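Local coordinates for protein CheQ (Campylobacter jejuni subsp. jejuni, PDB 6A51) that controls, together with CheP, transcription of the core chemotaxis operon cheVAW in this bacterial pathogen, at residues 26-31 with 74-79; 60-65 with 122-127. All coordinates share one frame; numbering follows the deposited sequence.

How the contacts relate
Contacts 1 and 2 have centres about 10 Å apart and meet along one pair of neighbouring strands, 27-29 and 62-64, in a mixed four-stranded sheet. The pairing is direct: I28 O lies 2.9 Å from L63 N and H26 O lies 3.0 Å from R65 N, both probable hydrogen bonds. From this shared pair, contact 1 reaches helix 73-77, the next helix after strand 62-64, whereas contact 2 reaches strand 122-126 in a separate antiparallel sheet. The R65 side chain also packs on I28, NH2 3.5 Å from I28 CG2. The centre of contact 2 is about 6 Å from the centre of the chain, that of contact 1 about 16 Å.

Contact 1: 26-31 with 74-79; sequences HYILNA and QALRQC
I28 meets L76 and C79 with its two outer methyl groups, and these three residues make every approach within 4.5 Å. The delta methyls lead: I28 CD1 comes within 3.6 Å of L76 CD1, while the branch methyl I28 CG2 touches the same leucine carbon at 3.9 Å. One methyl of L76 therefore sits against both arms of the isoleucine, and the two side chains cross at about a right angle. C79 comes in beside L76, roughly a quarter-turn round the isoleucine. Its CB is 3.9 Å from I28 CG2, and its SG packs 4.0 Å from I28 CD1, so the cysteine runs alongside the isoleucine from branch to tip. The chi1 of I28, 64°, sets CG1 between its backbone N and carbonyl carbon and sends CG2 to the side of the N, which lets each arm reach both partners.

This joins a strand at the rim of a sheet to the end of a short helix. Strand 27-29 is an outermost strand of the mixed four-stranded sheet and passes straight into helix 30-37, with L29 at the N-cap position. On the other side L76 comes from the last turn of helix 73-77 and C79 from just past the helix end, where the chain has already left helical geometry at Q78; the backbone bond from C79 N to L76 O, 2.9 Å long, links the two residues that receive I28. The main chains stay well apart, 6.7 Å between I28 CA and C79 CA.

In the next shell, F33 of helix 30-37 touches both I28 and C79, E32 also lies on C79, and R65 packs along I28 and L76.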
ATOM      1  N   HIS A  26      -7.996   7.417  -3.963  1.00 46.54           N
ATOM      2  CA  HIS A  26      -8.601   8.684  -3.599  1.00 36.00           C
ATOM      3  C   HIS A  26      -7.740   9.534  -2.651  1.00 40.69           C
ATOM      4  O   HIS A  26      -8.275  10.482  -2.075  1.00 41.04           O
ATOM      5  CB  HIS A  26      -9.963   8.413  -2.957  1.00 40.26           C
ATOM      6  CG  HIS A  26     -10.895   7.647  -3.840  1.00 49.73           C
ATOM      7  ND1 HIS A  26     -11.014   7.904  -5.189  1.00 51.30           N
ATOM      8  CD2 HIS A  26     -11.749   6.632  -3.569  1.00 52.92           C
ATOM      9  CE1 HIS A  26     -11.900   7.078  -5.714  1.00 48.35           C
ATOM     10  NE2 HIS A  26     -12.360   6.295  -4.753  1.00 64.70           N
ATOM     11  N   TYR A  27      -6.453   9.245  -2.471  1.00 35.87           N
ATOM     12  CA  TYR A  27      -5.650   9.918  -1.462  1.00 29.63           C
ATOM     13  C   TYR A  27      -4.334  10.396  -2.051  1.00 35.23           C
ATOM     14  O   TYR A  27      -3.816   9.833  -3.019  1.00 43.84           O
ATOM     15  CB  TYR A  27      -5.328   9.002  -0.267  1.00 25.81           C
ATOM     16  CG  TYR A  27      -6.505   8.654   0.613  1.00 29.87           C
ATOM     17  CD1 TYR A  27      -7.282   7.534   0.361  1.00 33.91           C
ATOM     18  CD2 TYR A  27      -6.826   9.434   1.713  1.00 31.34           C
ATOM     19  CE1 TYR A  27      -8.350   7.198   1.181  1.00 31.89           C
ATOM     20  CE2 TYR A  27      -7.899   9.112   2.534  1.00 37.87           C
ATOM     21  CZ  TYR A  27      -8.654   7.990   2.269  1.00 34.64           C
ATOM     22  OH  TYR A  27      -9.727   7.677   3.091  1.00 38.15           O
ATOM     23  N   ILE A  28      -3.771  11.426  -1.420  1.00 30.22           N
ATOM     24  CA  ILE A  28      -2.403  11.847  -1.688  1.00 35.81           C
ATOM     25  C   ILE A  28      -1.626  11.817  -0.379  1.00 39.14           C
ATOM     26  O   ILE A  28      -2.186  11.889   0.718  1.00 37.51           O
ATOM     27  CB  ILE A  28      -2.319  13.249  -2.321  1.00 43.87           C
ATOM     28  CG1 ILE A  28      -2.855  14.287  -1.339  1.00 39.09           C
ATOM     29  CG2 ILE A  28      -3.089  13.297  -3.637  1.00 43.09           C
ATOM     30  CD1 ILE A  28      -3.077  15.622  -1.950  1.00 47.45           C
ATOM     31  N   LEU A  29      -0.316  11.703  -0.512  1.00 28.96           N
ATOM     32  CA  LEU A  29       0.553  11.639   0.646  1.00 31.04           C
ATOM     33  C   LEU A  29       0.791  13.052   1.182  1.00 47.16           C
ATOM     34  O   LEU A  29       1.155  13.957   0.428  1.00 47.70           O
ATOM     35  CB  LEU A  29       1.855  10.965   0.241  1.00 28.00           C
ATOM     36  CG  LEU A  29       2.921  10.694   1.281  1.00 37.73           C
ATOM     37  CD1 LEU A  29       2.535   9.509   2.126  1.00 29.02           C
ATOM     38  CD2 LEU A  29       4.227  10.428   0.561  1.00 44.10           C
ATOM     39  N   ASN A  30       0.560  13.252   2.481  1.00 43.19           N
ATOM     40  CA  ASN A  30       0.706  14.592   3.043  1.00 39.09           C
ATOM     41  C   ASN A  30       2.149  15.067   2.960  1.00 41.62           C
ATOM     42  O   ASN A  30       2.404  16.244   2.680  1.00 41.04           O
ATOM     43  CB  ASN A  30       0.216  14.620   4.493  1.00 43.38           C
ATOM     44  CG  ASN A  30       0.438  15.983   5.162  1.00 42.66           C
ATOM     45  OD1 ASN A  30      -0.090  17.009   4.715  1.00 39.44           O
ATOM     46  ND2 ASN A  30       1.219  15.993   6.237  1.00 30.04           N
ATOM     47  N   ALA A  31       3.102  14.156   3.187  1.00 35.38           N
ATOM     48  CA  ALA A  31       4.523  14.488   3.120  1.00 35.36           C
ATOM     49  C   ALA A  31       4.891  15.144   1.799  1.00 41.94           C
ATOM     50  O   ALA A  31       5.757  16.025   1.752  1.00 59.94           O
ATOM     51  CB  ALA A  31       5.366  13.229   3.329  1.00 26.41           C
ATOM     52  N   GLN A  74      -3.765  23.551  -7.341  1.00 68.01           N
ATOM     53  CA  GLN A  74      -2.562  23.452  -8.156  1.00 75.33           C
ATOM     54  C   GLN A  74      -1.601  22.420  -7.573  1.00 70.61           C
ATOM     55  O   GLN A  74      -1.138  21.516  -8.279  1.00 70.15           O
ATOM     56  CB  GLN A  74      -1.901  24.824  -8.266  1.00 85.56           C
ATOM     57  CG  GLN A  74      -0.967  24.974  -9.448  1.00 78.91           C
ATOM     58  CD  GLN A  74       0.241  25.824  -9.109  1.00 93.98           C
ATOM     59  OE1 GLN A  74       1.023  25.482  -8.218  1.00 96.55           O
ATOM     60  NE2 GLN A  74       0.393  26.944  -9.807  1.00 84.60           N
ATOM     61  N   ALA A  75      -1.306  22.533  -6.272  1.00 75.94           N
ATOM     62  CA  ALA A  75      -0.423  21.574  -5.615  1.00 62.88           C
ATOM     63  C   ALA A  75      -1.008  20.168  -5.635  1.00 63.56           C
ATOM     64  O   ALA A  75      -0.266  19.181  -5.732  1.00 52.13           O
ATOM     65  CB  ALA A  75      -0.148  22.010  -4.178  1.00 53.37           C
ATOM     66  N   LEU A  76      -2.329  20.050  -5.530  1.00 54.84           N
ATOM     67  CA  LEU A  76      -2.957  18.747  -5.693  1.00 42.40           C
ATOM     68  C   LEU A  76      -2.550  18.122  -7.019  1.00 65.98           C
ATOM     69  O   LEU A  76      -2.081  16.977  -7.060  1.00 70.90           O
ATOM     70  CB  LEU A  76      -4.476  18.884  -5.604  1.00 44.51           C
ATOM     71  CG  LEU A  76      -5.280  17.625  -5.905  1.00 44.03           C
ATOM     72  CD1 LEU A  76      -4.790  16.495  -5.034  1.00 61.05           C
ATOM     73  CD2 LEU A  76      -6.767  17.862  -5.666  1.00 41.03           C
ATOM     74  N   ARG A  77      -2.671  18.887  -8.114  1.00 68.51           N
ATOM     75  CA  ARG A  77      -2.475  18.337  -9.453  1.00 57.08           C
ATOM     76  C   ARG A  77      -1.046  17.861  -9.694  1.00 45.21           C
ATOM     77  O   ARG A  77      -0.835  17.003 -10.553  1.00 69.83           O
ATOM     78  CB  ARG A  77      -2.886  19.361 -10.518  1.00 48.18           C
ATOM     79  CG  ARG A  77      -4.404  19.434 -10.752  1.00 62.59           C
ATOM     80  CD  ARG A  77      -4.798  20.447 -11.840  1.00 61.08           C
ATOM     81  NE  ARG A  77      -4.290  21.796 -11.568  1.00 92.36           N
ATOM     82  CZ  ARG A  77      -4.992  22.770 -10.984  1.00 92.70           C
ATOM     83  NH1 ARG A  77      -6.249  22.556 -10.599  1.00 65.25           N
ATOM     84  NH2 ARG A  77      -4.434  23.967 -10.783  1.00 76.58           N
ATOM     85  N   GLN A  78      -0.067  18.356  -8.946  1.00 35.75           N
ATOM     86  CA  GLN A  78       1.301  17.887  -9.087  1.00 43.23           C
ATOM     87  C   GLN A  78       1.669  16.799  -8.089  1.00 52.50           C
ATOM     88  O   GLN A  78       2.854  16.482  -7.951  1.00 55.29           O
ATOM     89  CB  GLN A  78       2.283  19.054  -8.965  1.00 49.74           C
ATOM     90  CG  GLN A  78       2.088  19.918  -7.754  1.00 72.39           C
ATOM     91  CD  GLN A  78       2.702  21.293  -7.933  1.00 85.22           C
ATOM     92  OE1 GLN A  78       2.079  22.317  -7.621  1.00 79.34           O
ATOM     93  NE2 GLN A  78       3.933  21.323  -8.444  1.00 62.28           N
ATOM     94  N   CYS A  79       0.694  16.215  -7.393  1.00 64.27           N
ATOM     95  CA  CYS A  79       0.971  15.123  -6.461  1.00 61.38           C
ATOM     96  C   CYS A  79       0.951  13.773  -7.171  1.00 49.58           C
ATOM     97  O   CYS A  79       0.131  13.534  -8.069  1.00 40.36           O
ATOM     98  CB  CYS A  79      -0.044  15.103  -5.319  1.00 59.88           C
ATOM     99  SG  CYS A  79       0.364  16.151  -3.900  1.00 59.48           S
TER

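Contact 2: 60-65 with 122-127; sequences IIFLHR and IKFVNL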
ATOM      1  N   ILE A  60       1.962   7.577   9.036  1.00 41.95           N
ATOM      2  CA  ILE A  60       2.036   8.333   7.797  1.00 33.01           C
ATOM      3  C   ILE A  60       0.637   8.795   7.409  1.00 34.80           C
ATOM      4  O   ILE A  60      -0.316   8.004   7.366  1.00 30.87           O
ATOM      5  CB  ILE A  60       2.694   7.475   6.705  1.00 33.32           C
ATOM      6  CG1 ILE A  60       4.196   7.384   6.964  1.00 31.76           C
ATOM      7  CG2 ILE A  60       2.410   8.031   5.317  1.00 28.05           C
ATOM      8  CD1 ILE A  60       4.710   6.011   6.826  1.00 23.26           C
ATOM      9  N   ILE A  61       0.509  10.076   7.112  1.00 30.13           N
ATOM     10  CA  ILE A  61      -0.785  10.706   6.911  1.00 30.52           C
ATOM     11  C   ILE A  61      -1.087  10.766   5.429  1.00 29.93           C
ATOM     12  O   ILE A  61      -0.237  11.187   4.643  1.00 31.32           O
ATOM     13  CB  ILE A  61      -0.816  12.111   7.529  1.00 34.77           C
ATOM     14  CG1 ILE A  61      -0.591  12.005   9.034  1.00 33.49           C
ATOM     15  CG2 ILE A  61      -2.142  12.776   7.230  1.00 41.17           C
ATOM     16  CD1 ILE A  61      -1.560  11.062   9.701  1.00 29.64           C
ATOM     17  N   PHE A  62      -2.300  10.359   5.050  1.00 23.97           N
ATOM     18  CA  PHE A  62      -2.810  10.545   3.701  1.00 27.21           C
ATOM     19  C   PHE A  62      -4.031  11.460   3.750  1.00 33.06           C
ATOM     20  O   PHE A  62      -4.868  11.347   4.650  1.00 32.11           O
ATOM     21  CB  PHE A  62      -3.171   9.197   3.059  1.00 24.86           C
ATOM     22  CG  PHE A  62      -1.996   8.271   2.901  1.00 35.23           C
ATOM     23  CD1 PHE A  62      -1.597   7.451   3.945  1.00 25.03           C
ATOM     24  CD2 PHE A  62      -1.277   8.236   1.717  1.00 32.86           C
ATOM     25  CE1 PHE A  62      -0.508   6.613   3.813  1.00 28.11           C
ATOM     26  CE2 PHE A  62      -0.180   7.399   1.574  1.00 19.92           C
ATOM     27  CZ  PHE A  62       0.205   6.586   2.624  1.00 23.53           C
ATOM     28  N   LEU A  63      -4.130  12.364   2.780  1.00 29.59           N
ATOM     29  CA  LEU A  63      -5.241  13.301   2.685  1.00 23.15           C
ATOM     30  C   LEU A  63      -6.188  12.848   1.590  1.00 27.78           C
ATOM     31  O   LEU A  63      -5.755  12.512   0.485  1.00 39.65           O
ATOM     32  CB  LEU A  63      -4.745  14.716   2.391  1.00 27.74           C
ATOM     33  CG  LEU A  63      -3.726  15.229   3.417  1.00 39.59           C
ATOM     34  CD1 LEU A  63      -3.053  16.525   2.970  1.00 26.81           C
ATOM     35  CD2 LEU A  63      -4.412  15.391   4.751  1.00 33.76           C
ATOM     36  N   HIS A  64      -7.476  12.836   1.897  1.00 33.05           N
ATOM     37  CA  HIS A  64      -8.464  12.496   0.888  1.00 33.13           C
ATOM     38  C   HIS A  64      -8.592  13.661  -0.087  1.00 45.29           C
ATOM     39  O   HIS A  64      -8.666  14.822   0.338  1.00 45.50           O
ATOM     40  CB  HIS A  64      -9.793  12.171   1.564  1.00 34.94           C
ATOM     41  CG  HIS A  64     -10.768  11.466   0.680  1.00 41.49           C
ATOM     42  ND1 HIS A  64     -11.213  11.999  -0.511  1.00 50.83           N
ATOM     43  CD2 HIS A  64     -11.387  10.272   0.816  1.00 45.03           C
ATOM     44  CE1 HIS A  64     -12.063  11.160  -1.074  1.00 38.66           C
ATOM     45  NE2 HIS A  64     -12.190  10.107  -0.288  1.00 40.92           N
ATOM     46  N   ARG A  65      -8.603  13.351  -1.398  1.00 39.65           N
ATOM     47  CA  ARG A  65      -8.440  14.387  -2.426  1.00 46.31           C
ATOM     48  C   ARG A  65      -9.584  15.383  -2.426  1.00 42.62           C
ATOM     49  O   ARG A  65      -9.389  16.549  -2.793  1.00 52.93           O
ATOM     50  CB  ARG A  65      -8.333  13.764  -3.814  1.00 41.02           C
ATOM     51  CG  ARG A  65      -7.185  12.840  -3.973  1.00 47.96           C
ATOM     52  CD  ARG A  65      -7.295  11.937  -5.190  1.00 40.18           C
ATOM     53  NE  ARG A  65      -5.946  11.633  -5.612  1.00 47.31           N
ATOM     54  CZ  ARG A  65      -5.243  12.378  -6.449  1.00 43.39           C
ATOM     55  NH1 ARG A  65      -5.809  13.444  -7.004  1.00 46.07           N
ATOM     56  NH2 ARG A  65      -3.986  12.047  -6.739  1.00 42.70           N
ATOM     57  N   ILE A 122       8.908   7.165   1.180  1.00 41.40           N
ATOM     58  CA  ILE A 122       7.917   6.175   1.588  1.00 51.72           C
ATOM     59  C   ILE A 122       7.768   5.148   0.466  1.00 45.51           C
ATOM     60  O   ILE A 122       7.540   5.518  -0.693  1.00 39.88           O
ATOM     61  CB  ILE A 122       6.571   6.850   1.910  1.00 49.21           C
ATOM     62  CG1 ILE A 122       6.776   8.036   2.854  1.00 39.54           C
ATOM     63  CG2 ILE A 122       5.631   5.863   2.548  1.00 42.33           C
ATOM     64  CD1 ILE A 122       7.434   7.646   4.157  1.00 39.53           C
ATOM     65  N   LYS A 123       7.886   3.858   0.804  1.00 35.62           N
ATOM     66  CA  LYS A 123       7.781   2.776  -0.178  1.00 39.90           C
ATOM     67  C   LYS A 123       6.334   2.293  -0.300  1.00 42.50           C
ATOM     68  O   LYS A 123       5.689   1.998   0.711  1.00 37.38           O
ATOM     69  CB  LYS A 123       8.688   1.602   0.208  1.00 39.86           C
ATOM     70  CG  LYS A 123       9.073   0.678  -0.965  1.00 52.91           C
ATOM     71  CD  LYS A 123       9.736  -0.627  -0.482  1.00 57.36           C
ATOM     72  CE  LYS A 123      11.010  -0.377   0.318  1.00 69.51           C
ATOM     73  NZ  LYS A 123      11.311  -1.479   1.299  1.00 46.26           N
ATOM     74  N   PHE A 124       5.833   2.201  -1.536  1.00 36.54           N
ATOM     75  CA  PHE A 124       4.501   1.681  -1.822  1.00 31.00           C
ATOM     76  C   PHE A 124       4.578   0.424  -2.688  1.00 30.65           C
ATOM     77  O   PHE A 124       5.530   0.217  -3.439  1.00 41.63           O
ATOM     78  CB  PHE A 124       3.625   2.716  -2.536  1.00 26.23           C
ATOM     79  CG  PHE A 124       3.416   3.974  -1.761  1.00 44.27           C
ATOM     80  CD1 PHE A 124       4.421   4.933  -1.685  1.00 46.75           C
ATOM     81  CD2 PHE A 124       2.208   4.213  -1.120  1.00 37.24           C
ATOM     82  CE1 PHE A 124       4.234   6.099  -0.975  1.00 40.42           C
ATOM     83  CE2 PHE A 124       2.006   5.381  -0.415  1.00 42.71           C
ATOM     84  CZ  PHE A 124       3.024   6.326  -0.338  1.00 39.48           C
ATOM     85  N   VAL A 125       3.546  -0.411  -2.580  1.00 30.36           N
ATOM     86  CA  VAL A 125       3.394  -1.624  -3.377  1.00 27.52           C
ATOM     87  C   VAL A 125       2.072  -1.526  -4.120  1.00 30.04           C
ATOM     88  O   VAL A 125       1.078  -1.044  -3.564  1.00 26.04           O
ATOM     89  CB  VAL A 125       3.413  -2.902  -2.510  1.00 18.29           C
ATOM     90  CG1 VAL A 125       3.077  -4.103  -3.355  1.00 32.30           C
ATOM     91  CG2 VAL A 125       4.744  -3.104  -1.854  1.00 22.47           C
ATOM     92  N   ASN A 126       2.044  -1.984  -5.370  1.00 32.87           N
ATOM     93  CA  ASN A 126       0.803  -1.945  -6.137  1.00 34.34           C
ATOM     94  C   ASN A 126       0.041  -3.225  -5.841  1.00 34.85           C
ATOM     95  O   ASN A 126       0.242  -4.259  -6.486  1.00 32.73           O
ATOM     96  CB  ASN A 126       1.055  -1.789  -7.626  1.00 31.67           C
ATOM     97  CG  ASN A 126      -0.227  -1.475  -8.380  1.00 34.33           C
ATOM     98  OD1 ASN A 126      -1.268  -2.090  -8.137  1.00 36.89           O
ATOM     99  ND2 ASN A 126      -0.171  -0.494  -9.262  1.00 34.63           N
ATOM    100  N   LEU A 127      -0.856  -3.143  -4.853  1.00 32.17           N
ATOM    101  CA  LEU A 127      -1.610  -4.320  -4.435  1.00 28.01           C
ATOM    102  C   LEU A 127      -2.599  -4.732  -5.511  1.00 33.18           C
ATOM    103  O   LEU A 127      -2.843  -5.927  -5.717  1.00 28.25           O
ATOM    104  CB  LEU A 127      -2.340  -4.035  -3.125  1.00 31.02           C
ATOM    105  CG  LEU A 127      -3.106  -5.177  -2.463  1.00 21.86           C
ATOM    106  CD1 LEU A 127      -2.189  -6.346  -2.353  1.00 33.39           C
ATOM    107  CD2 LEU A 127      -3.546  -4.756  -1.083  1.00 35.67           C
TER
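The two backbones come closest at I60 and I122, whose CA atoms are 8.8 Å apart, and separate from there until R65 CA and L127 CA are 20.0 Å apart. Side chains fill the narrow end. F62 and F124 approach from opposite directions and meet at their rims: F62 CE2 is 3.6 Å from F124 CE2, and F62 CZ is 3.7 Å from the same atom. Neither ring lies over the face of the other. F124 CZ sits in the plane of the F62 ring and F62 CE2 in the plane of the F124 ring, yet the planes are turned about 80° against each other, so this is an edge-to-edge meeting and no stack. Both phenylalanines have near-identical first torsions, -62° for F62 and -60° for F124, which set CG beside the backbone N in each and let the rings extend into the gap between the backbones. Beside them I60 and I122 reach tip to tip, CD1 to CD1 at 4.1 Å. I60 and F62 are two residues apart along their chain, as are I122 and F124, and both members of each pair reach into the gap.

What the four residues bridge is a pair of separate sheets. Strand 62-64 is an inner strand of the mixed four-stranded sheet, whose neighbour 27-29 sets Y27 and L29 against F62 and L29 against I60. Strand 122-126 is the middle of a three-stranded antiparallel sheet and leads directly into helix 127-134; its neighbour 85-87 lays F85 and L87 on F124 and L87 on I122. F124 also touches L24 and L82, both from loops.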